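Threonine synthase (Brucella melitensis bv. 1, PDB 4F4F) probably catalyses the pyridoxal-phosphate-dependent conversion of O-phospho-L-homoserine and water to L-threonine and phosphate, the last step of threonine biosynthesis. Local coordinates at residues 157-171 and 182-196. Numbering follows the deposited sequence.
Sequences FGGRDNTDIFILFPN and MTSSGFSNVHALSIE
With CG of Asn189 set between its own backbone N and carbonyl carbon (chi1 73°), the amide is turned back onto the turn between helix 148-157 and strand 163-170, where it makes three hydrogen bonds. ND2 gives one N-H to Phe157 O (2.9 Å) and the other to Thr163 O, both acceptors lying close to the amide plane, while OD1 takes the N-H of Gly159 at 2.8 Å, almost straight at 176°. Asparagine suits the place because one flat group both donates and accepts. Phe157 O also receives Arg160 N, from the opposite face of its carbonyl. The Phe187 ring lies flat over the Gly158-Gly159 peptide, with CD2 3.4 Å from Gly158 CA; with no side chain on either glycine, the ring can come down directly on their backbone. Beyond Asn189, whose O takes the N-H of Ile165, strands 163-170 and 190-196 run parallel, joined through helix 176-183 in a beta-alpha-beta unit of the five-stranded parallel sheet. Phe169 takes the same first torsion as Asn189, which brings its ring across to the neighbouring strand: Ser194 CA packs on one face, CE of Met182, at the end of the connecting helix, on the other, 4.0 Å from the ring centroid, and Ala192 CB meets the edge. On the other side of the sheet, the rings of Phe166 and His191 form an offset stack, centroids 4.5 Å apart and planes at 9°. Histidine also bonds through both ring nitrogens: ND1 with Tyr461 OH, and NE2 through a water to Asp164 OD1, which is salt-bridged to Arg467. At the far end, Asn171 ND2 donates to Ser194 OG (2.6 Å).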
loop_
_atom_site.group_PDB
_atom_site.type_symbol
_atom_site.label_atom_id
_atom_site.label_comp_id
_atom_site.label_asym_id
_atom_site.label_seq_id
_atom_site.Cartn_x
_atom_site.Cartn_y
_atom_site.Cartn_z
ATOM N N PHE A 157 4.195 -6.462 -12.340
ATOM C CA PHE A 157 5.473 -7.068 -12.767
ATOM C C PHE A 157 5.357 -7.886 -14.042
ATOM O O PHE A 157 6.362 -8.127 -14.701
ATOM C CB PHE A 157 6.085 -7.914 -11.658
ATOM C CG PHE A 157 6.746 -7.099 -10.586
ATOM C CD1 PHE A 157 8.041 -6.652 -10.748
ATOM C CD2 PHE A 157 6.078 -6.798 -9.408
ATOM C CE1 PHE A 157 8.677 -5.921 -9.766
ATOM C CE2 PHE A 157 6.717 -6.077 -8.412
ATOM C CZ PHE A 157 8.016 -5.646 -8.586
ATOM N N GLY A 158 4.132 -8.268 -14.390
ATOM C CA GLY A 158 3.833 -8.926 -15.653
ATOM C C GLY A 158 4.405 -8.110 -16.812
ATOM O O GLY A 158 4.106 -6.917 -17.016
ATOM N N GLY A 159 5.285 -8.730 -17.566
ATOM C CA GLY A 159 5.774 -8.076 -18.761
ATOM C C GLY A 159 6.913 -7.135 -18.527
ATOM O O GLY A 159 7.353 -6.512 -19.481
ATOM N N ARG A 160 7.438 -7.042 -17.302
ATOM C CA ARG A 160 8.662 -6.300 -17.095
ATOM C C ARG A 160 9.817 -7.122 -17.729
ATOM O O ARG A 160 9.706 -8.358 -17.902
ATOM C CB ARG A 160 8.913 -5.977 -15.607
ATOM C CG ARG A 160 7.793 -5.217 -14.882
ATOM C CD ARG A 160 7.697 -3.737 -15.212
ATOM N NE ARG A 160 7.263 -3.482 -16.591
ATOM C CZ ARG A 160 5.999 -3.477 -17.010
ATOM N NH1 ARG A 160 5.751 -3.218 -18.285
ATOM N NH2 ARG A 160 4.963 -3.709 -16.174
ATOM N N ASP A 161 10.897 -6.446 -18.090
ATOM C CA ASP A 161 11.993 -7.087 -18.784
ATOM C C ASP A 161 12.937 -7.865 -17.841
ATOM O O ASP A 161 13.434 -8.921 -18.212
ATOM C CB ASP A 161 12.791 -6.052 -19.594
ATOM C CG ASP A 161 11.919 -5.279 -20.619
ATOM O OD1 ASP A 161 10.908 -5.826 -21.130
ATOM O OD2 ASP A 161 12.271 -4.115 -20.931
ATOM N N ASN A 162 13.172 -7.350 -16.638
ATOM C CA ASN A 162 14.280 -7.822 -15.793
ATOM C C ASN A 162 13.866 -8.636 -14.551
ATOM O O ASN A 162 14.718 -8.948 -13.709
ATOM C CB ASN A 162 15.165 -6.636 -15.401
ATOM C CG ASN A 162 15.753 -5.946 -16.625
ATOM O OD1 ASN A 162 15.639 -4.733 -16.814
ATOM N ND2 ASN A 162 16.324 -6.724 -17.481
ATOM N N THR A 163 12.581 -8.992 -14.493
ATOM C CA THR A 163 12.002 -9.723 -13.360
ATOM C C THR A 163 11.133 -10.883 -13.836
ATOM O O THR A 163 10.654 -10.889 -14.983
ATOM C CB THR A 163 11.163 -8.812 -12.437
ATOM O OG1 THR A 163 10.122 -8.179 -13.193
ATOM C CG2 THR A 163 12.049 -7.770 -11.765
ATOM N N ASP A 164 11.059 -11.909 -12.982
ATOM C CA ASP A 164 10.097 -13.014 -13.083
ATOM C C ASP A 164 9.431 -13.019 -11.700
ATOM O O ASP A 164 10.108 -12.837 -10.662
ATOM C CB ASP A 164 10.796 -14.347 -13.365
ATOM C CG ASP A 164 11.507 -14.350 -14.718
ATOM O OD1 ASP A 164 10.816 -14.363 -15.743
ATOM O OD2 ASP A 164 12.758 -14.290 -14.764
ATOM N N ILE A 165 8.124 -13.192 -11.689
ATOM C CA ILE A 165 7.375 -13.140 -10.458
ATOM C C ILE A 165 6.655 -14.452 -10.177
ATOM O O ILE A 165 6.054 -15.060 -11.086
ATOM C CB ILE A 165 6.423 -11.920 -10.449
ATOM C CG1 ILE A 165 5.687 -11.806 -9.096
ATOM C CG2 ILE A 165 5.472 -12.025 -11.619
ATOM C CD1 ILE A 165 5.097 -10.454 -8.726
ATOM N N PHE A 166 6.780 -14.904 -8.929
ATOM C CA PHE A 166 6.165 -16.119 -8.447
ATOM C C PHE A 166 5.332 -15.753 -7.209
ATOM O O PHE A 166 5.860 -15.237 -6.221
ATOM C CB PHE A 166 7.235 -17.172 -8.066
ATOM C CG PHE A 166 8.187 -17.495 -9.187
ATOM C CD1 PHE A 166 9.153 -16.577 -9.569
ATOM C CD2 PHE A 166 8.089 -18.684 -9.886
ATOM C CE1 PHE A 166 10.009 -16.863 -10.632
ATOM C CE2 PHE A 166 8.937 -18.970 -10.933
ATOM C CZ PHE A 166 9.911 -18.070 -11.306
ATOM N N ILE A 167 4.030 -15.992 -7.301
ATOM C CA ILE A 167 3.116 -15.753 -6.198
ATOM C C ILE A 167 2.490 -17.078 -5.792
ATOM O O ILE A 167 1.892 -17.804 -6.633
ATOM C CB ILE A 167 2.017 -14.782 -6.596
ATOM C CG1 ILE A 167 2.592 -13.382 -6.933
ATOM C CG2 ILE A 167 0.954 -14.743 -5.485
ATOM C CD1 ILE A 167 3.287 -12.643 -5.792
ATOM N N LEU A 168 2.638 -17.389 -4.513
ATOM C CA LEU A 168 2.062 -18.563 -3.930
ATOM C C LEU A 168 0.740 -18.167 -3.245
ATOM O O LEU A 168 0.691 -17.189 -2.467
ATOM C CB LEU A 168 3.041 -19.143 -2.889
ATOM C CG LEU A 168 4.384 -19.750 -3.320
ATOM C CD1 LEU A 168 5.318 -18.757 -3.994
ATOM C CD2 LEU A 168 5.079 -20.404 -2.148
ATOM N N PHE A 169 -0.308 -18.934 -3.525
ATOM C CA PHE A 169 -1.617 -18.748 -2.913
ATOM C C PHE A 169 -2.251 -20.098 -2.603
ATOM O O PHE A 169 -1.881 -21.109 -3.211
ATOM C CB PHE A 169 -2.515 -17.929 -3.827
ATOM C CG PHE A 169 -2.822 -18.571 -5.151
ATOM C CD1 PHE A 169 -3.930 -19.380 -5.291
ATOM C CD2 PHE A 169 -2.047 -18.296 -6.268
ATOM C CE1 PHE A 169 -4.234 -19.947 -6.499
ATOM C CE2 PHE A 169 -2.335 -18.905 -7.491
ATOM C CZ PHE A 169 -3.427 -19.717 -7.599
ATOM N N PRO A 170 -3.184 -20.130 -1.649
ATOM C CA PRO A 170 -3.690 -21.433 -1.208
ATOM C C PRO A 170 -4.686 -22.015 -2.194
ATOM O O PRO A 170 -5.668 -21.357 -2.566
ATOM C CB PRO A 170 -4.346 -21.128 0.127
ATOM C CG PRO A 170 -4.667 -19.667 0.075
ATOM C CD PRO A 170 -3.582 -19.044 -0.740
ATOM N N ASN A 171 -4.444 -23.259 -2.594
ATOM C CA ASN A 171 -5.267 -23.936 -3.559
ATOM C C ASN A 171 -6.726 -23.983 -3.091
ATOM O O ASN A 171 -7.013 -24.350 -1.960
ATOM C CB ASN A 171 -4.714 -25.350 -3.806
ATOM C CG ASN A 171 -5.488 -26.098 -4.851
ATOM O OD1 ASN A 171 -6.241 -27.033 -4.557
ATOM N ND2 ASN A 171 -5.311 -25.695 -6.078
ATOM N N MET A 182 -4.791 -13.135 -10.749
ATOM C CA MET A 182 -3.434 -13.653 -10.654
ATOM C C MET A 182 -3.074 -14.578 -11.806
ATOM O O MET A 182 -1.906 -14.637 -12.240
ATOM C CB MET A 182 -3.233 -14.414 -9.330
ATOM C CG MET A 182 -3.190 -13.507 -8.119
ATOM S SD MET A 182 -2.581 -14.467 -6.718
ATOM C CE MET A 182 -4.114 -15.265 -6.255
ATOM N N THR A 183 -4.064 -15.317 -12.311
ATOM C CA THR A 183 -3.766 -16.476 -13.147
ATOM C C THR A 183 -4.101 -16.289 -14.622
ATOM O O THR A 183 -3.779 -17.143 -15.412
ATOM C CB THR A 183 -4.535 -17.699 -12.632
ATOM O OG1 THR A 183 -5.937 -17.519 -12.900
ATOM C CG2 THR A 183 -4.273 -17.900 -11.117
ATOM N N SER A 184 -4.749 -15.183 -14.995
ATOM C CA SER A 184 -5.150 -14.952 -16.388
ATOM C C SER A 184 -4.499 -13.717 -17.025
ATOM O O SER A 184 -5.030 -13.157 -17.986
ATOM C CB SER A 184 -6.667 -14.833 -16.489
ATOM O OG SER A 184 -7.125 -13.576 -15.996
ATOM N N SER A 185 -3.330 -13.328 -16.527
ATOM C CA SER A 185 -2.678 -12.080 -16.958
ATOM C C SER A 185 -2.039 -12.258 -18.307
ATOM O O SER A 185 -1.716 -11.279 -18.998
ATOM C CB SER A 185 -1.588 -11.706 -15.976
ATOM O OG SER A 185 -0.444 -12.503 -16.189
ATOM N N GLY A 186 -1.750 -13.499 -18.654
ATOM C CA GLY A 186 -1.204 -13.813 -19.963
ATOM C C GLY A 186 0.284 -13.549 -20.131
ATOM O O GLY A 186 0.821 -13.779 -21.207
ATOM N N PHE A 187 0.961 -13.071 -19.086
ATOM C CA PHE A 187 2.375 -12.731 -19.216
ATOM C C PHE A 187 3.273 -13.935 -18.993
ATOM O O PHE A 187 3.050 -14.708 -18.068
ATOM C CB PHE A 187 2.738 -11.646 -18.207
ATOM C CG PHE A 187 2.101 -10.320 -18.487
ATOM C CD1 PHE A 187 2.432 -9.609 -19.625
ATOM C CD2 PHE A 187 1.208 -9.756 -17.575
ATOM C CE1 PHE A 187 1.881 -8.360 -19.869
ATOM C CE2 PHE A 187 0.630 -8.503 -17.822
ATOM C CZ PHE A 187 0.974 -7.811 -18.975
ATOM N N SER A 188 4.326 -14.049 -19.799
ATOM C CA SER A 188 5.240 -15.202 -19.744
ATOM C C SER A 188 6.183 -15.197 -18.521
ATOM O O SER A 188 6.678 -16.244 -18.115
ATOM C CB SER A 188 6.059 -15.273 -21.038
ATOM O OG SER A 188 6.805 -14.071 -21.195
ATOM N N ASN A 189 6.382 -14.042 -17.887
ATOM C CA ASN A 189 7.248 -13.949 -16.714
ATOM C C ASN A 189 6.513 -14.014 -15.391
ATOM O O ASN A 189 7.096 -13.669 -14.357
ATOM C CB ASN A 189 8.103 -12.665 -16.759
ATOM C CG ASN A 189 7.293 -11.412 -16.485
ATOM O OD1 ASN A 189 6.164 -11.293 -16.975
ATOM N ND2 ASN A 189 7.857 -10.471 -15.677
ATOM N N VAL A 190 5.251 -14.429 -15.443
ATOM C CA VAL A 190 4.381 -14.556 -14.303
ATOM C C VAL A 190 4.122 -16.041 -14.048
ATOM O O VAL A 190 3.828 -16.793 -14.984
ATOM C CB VAL A 190 3.038 -13.844 -14.518
ATOM C CG1 VAL A 190 2.038 -14.273 -13.420
ATOM C CG2 VAL A 190 3.238 -12.331 -14.531
ATOM N N HIS A 191 4.255 -16.431 -12.787
ATOM C CA HIS A 191 4.047 -17.810 -12.331
ATOM C C HIS A 191 3.175 -17.856 -11.114
ATOM O O HIS A 191 3.577 -17.465 -10.038
ATOM C CB HIS A 191 5.398 -18.472 -12.084
ATOM C CG HIS A 191 6.318 -18.385 -13.285
ATOM N ND1 HIS A 191 6.388 -19.346 -14.214
ATOM C CD2 HIS A 191 7.186 -17.379 -13.689
ATOM C CE1 HIS A 191 7.261 -18.979 -15.174
ATOM N NE2 HIS A 191 7.747 -17.770 -14.851
ATOM N N ALA A 192 1.955 -18.332 -11.296
ATOM C CA ALA A 192 0.991 -18.404 -10.199
ATOM C C ALA A 192 1.063 -19.827 -9.682
ATOM O O ALA A 192 0.814 -20.758 -10.429
ATOM C CB ALA A 192 -0.422 -18.069 -10.709
ATOM N N LEU A 193 1.390 -19.968 -8.401
ATOM C CA LEU A 193 1.629 -21.239 -7.777
ATOM C C LEU A 193 0.538 -21.473 -6.749
ATOM O O LEU A 193 0.496 -20.786 -5.748
ATOM C CB LEU A 193 3.024 -21.239 -7.091
ATOM C CG LEU A 193 4.242 -21.024 -7.996
ATOM C CD1 LEU A 193 5.568 -21.175 -7.261
ATOM C CD2 LEU A 193 4.178 -21.956 -9.209
ATOM N N SER A 194 -0.343 -22.426 -7.033
ATOM C CA SER A 194 -1.470 -22.787 -6.194
ATOM C C SER A 194 -0.986 -23.908 -5.272
ATOM O O SER A 194 -0.902 -25.077 -5.672
ATOM C CB SER A 194 -2.636 -23.222 -7.105
ATOM O OG SER A 194 -3.831 -23.531 -6.406
ATOM N N ILE A 195 -0.663 -23.543 -4.032
ATOM C CA ILE A 195 -0.081 -24.471 -3.056
ATOM C C ILE A 195 -1.193 -25.297 -2.393
ATOM O O ILE A 195 -2.221 -24.750 -1.968
ATOM C CB ILE A 195 0.738 -23.691 -1.987
ATOM C CG1 ILE A 195 1.776 -22.766 -2.677
ATOM C CG2 ILE A 195 1.371 -24.648 -0.943
ATOM C CD1 ILE A 195 2.738 -23.494 -3.613
ATOM N N GLU A 196 -0.988 -26.607 -2.290
ATOM C CA GLU A 196 -1.903 -27.494 -1.570
ATOM C C GLU A 196 -1.609 -27.326 -0.071
ATOM O O GLU A 196 -0.943 -28.151 0.562
ATOM C CB GLU A 196 -1.808 -28.943 -2.098
ATOM C CG GLU A 196 -2.032 -29.009 -3.624
ATOM C CD GLU A 196 -2.735 -30.249 -4.154
ATOM O OE1 GLU A 196 -3.949 -30.347 -3.943
ATOM O OE2 GLU A 196 -2.095 -31.155 -4.779
HETATM O O HOH W 1 9.899 -16.772 -16.355
HETATM O O HOH W 2 -5.819 -28.996 -2.686
#